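PDB 4H4N: hypothetical protein BA_2335 from Bacillus anthracis, which is of unknown function and forms a small all-beta domain of the BA_2335-like family. Local coordinates for residues N38-S41 against T42-Q46. Residues are numbered along the deposited sequence; the frame is centred on the assembly and turned at random. Where two conformers were deposited one is given.
Sequences NQLS and TPKCQ
N38 and K44 face each other across a bend of the chain, their CA atoms 6.7 Å apart, where the backbone leaves strand 30-38, rounds an exposed loop and enters strand 44-48. The buried amide of N38 closes this loop from inside. Its ND2 gives a nearly straight hydrogen bond to the backbone O of T42, at 2.8 Å and 167°. The acceptor lies almost in the amide plane of N38. CG stands anti to the backbone N of N38 (chi1 179°), which directs the amide across the bend. The other end of the amide turns back on its own segment. OD1 accepts from the backbone N of L40 at 3.0 Å, with the donor well above the carbonyl plane; this is an Asx turn. In one of its two conformers the K44 side chain crosses that of N38 at about a right angle, with K44 CG 3.6 Å from N38 OD1. Bends at chi2 and chi4 carry the far end of this conformer back over the loop toward T42. CE then lies beside L40 CD1, a contact that holds for this conformer alone. The loop links the three-stranded antiparallel sheet, through strand 30-38, to the antiparallel pair of 9-13 and 44-48. N38 ND2 also bonds V13 O of that pair. One amide thus serves both arms of the loop: its oxygen holds the L40 side, while its nitrogen donates to T42 O and V13 O. Since OD1 accepts from an N-H and ND2 donates to carbonyl oxygens, the bonding fits one flip of the amide and probably limits its rotation.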
# COMPACT_ATOMS: atom_id res chain seq x y z
N ASN A 38 7.12 4.10 -6.14
CA ASN A 38 7.08 4.42 -7.55
C ASN A 38 7.92 5.66 -7.80
O ASN A 38 7.46 6.77 -7.58
CB ASN A 38 5.66 4.63 -8.04
CG ASN A 38 5.63 4.99 -9.50
OD1 ASN A 38 6.59 4.75 -10.24
ND2 ASN A 38 4.52 5.59 -9.93
N GLN A 39 9.14 5.44 -8.28
CA GLN A 39 10.04 6.54 -8.56
C GLN A 39 9.72 7.24 -9.89
O GLN A 39 10.33 8.27 -10.19
CB GLN A 39 11.48 6.04 -8.60
CG GLN A 39 11.88 5.21 -9.84
CD GLN A 39 11.49 3.76 -9.82
OE1 GLN A 39 10.72 3.28 -8.97
NE2 GLN A 39 12.06 3.03 -10.74
N LEU A 40 8.85 6.65 -10.71
CA LEU A 40 8.58 7.17 -12.03
C LEU A 40 7.66 8.38 -12.00
O LEU A 40 6.98 8.66 -11.02
CB LEU A 40 7.94 6.09 -12.90
CG LEU A 40 8.75 4.81 -13.02
CD1 LEU A 40 7.99 3.79 -13.84
CD2 LEU A 40 10.14 5.07 -13.61
N SER A 41 7.62 9.07 -13.13
CA SER A 41 6.81 10.27 -13.28
C SER A 41 5.38 9.97 -13.71
O SER A 41 4.60 10.91 -13.87
CB SER A 41 7.44 11.22 -14.29
OG SER A 41 7.36 10.71 -15.60
N THR A 42 5.06 8.69 -13.88
CA THR A 42 3.76 8.22 -14.30
C THR A 42 3.24 7.26 -13.23
O THR A 42 4.02 6.65 -12.51
CB THR A 42 3.88 7.47 -15.66
OG1 THR A 42 4.93 6.50 -15.57
CG2 THR A 42 4.21 8.46 -16.76
N PRO A 43 1.90 7.11 -13.12
CA PRO A 43 1.37 6.16 -12.14
C PRO A 43 1.72 4.75 -12.52
O PRO A 43 1.88 4.43 -13.71
CB PRO A 43 -0.15 6.37 -12.21
CG PRO A 43 -0.39 7.51 -13.14
CD PRO A 43 0.85 7.78 -13.89
N LYS A 44 1.85 3.89 -11.52
CA LYS A 44 2.21 2.51 -11.77
C LYS A 44 1.41 1.58 -10.88
O LYS A 44 1.21 1.85 -9.71
CB LYS A 44 3.71 2.33 -11.54
CG LYS A 44 4.54 3.03 -12.61
CD LYS A 44 4.36 2.40 -13.99
CE LYS A 44 4.76 3.35 -15.11
NZ LYS A 44 3.70 4.30 -15.48
N CYS A 45 0.94 0.47 -11.45
CA CYS A 45 0.18 -0.51 -10.72
C CYS A 45 1.12 -1.61 -10.23
O CYS A 45 2.01 -2.05 -10.96
CB CYS A 45 -0.92 -1.10 -11.63
SG CYS A 45 -2.04 -2.26 -10.85
N GLN A 46 0.92 -2.04 -8.99
CA GLN A 46 1.67 -3.13 -8.39
C GLN A 46 0.71 -3.99 -7.60
O GLN A 46 -0.19 -3.47 -6.93
CB GLN A 46 2.73 -2.58 -7.43
CG GLN A 46 3.35 -3.58 -6.46
CD GLN A 46 4.46 -4.34 -7.10
OE1 GLN A 46 5.27 -3.77 -7.83
NE2 GLN A 46 4.54 -5.63 -6.81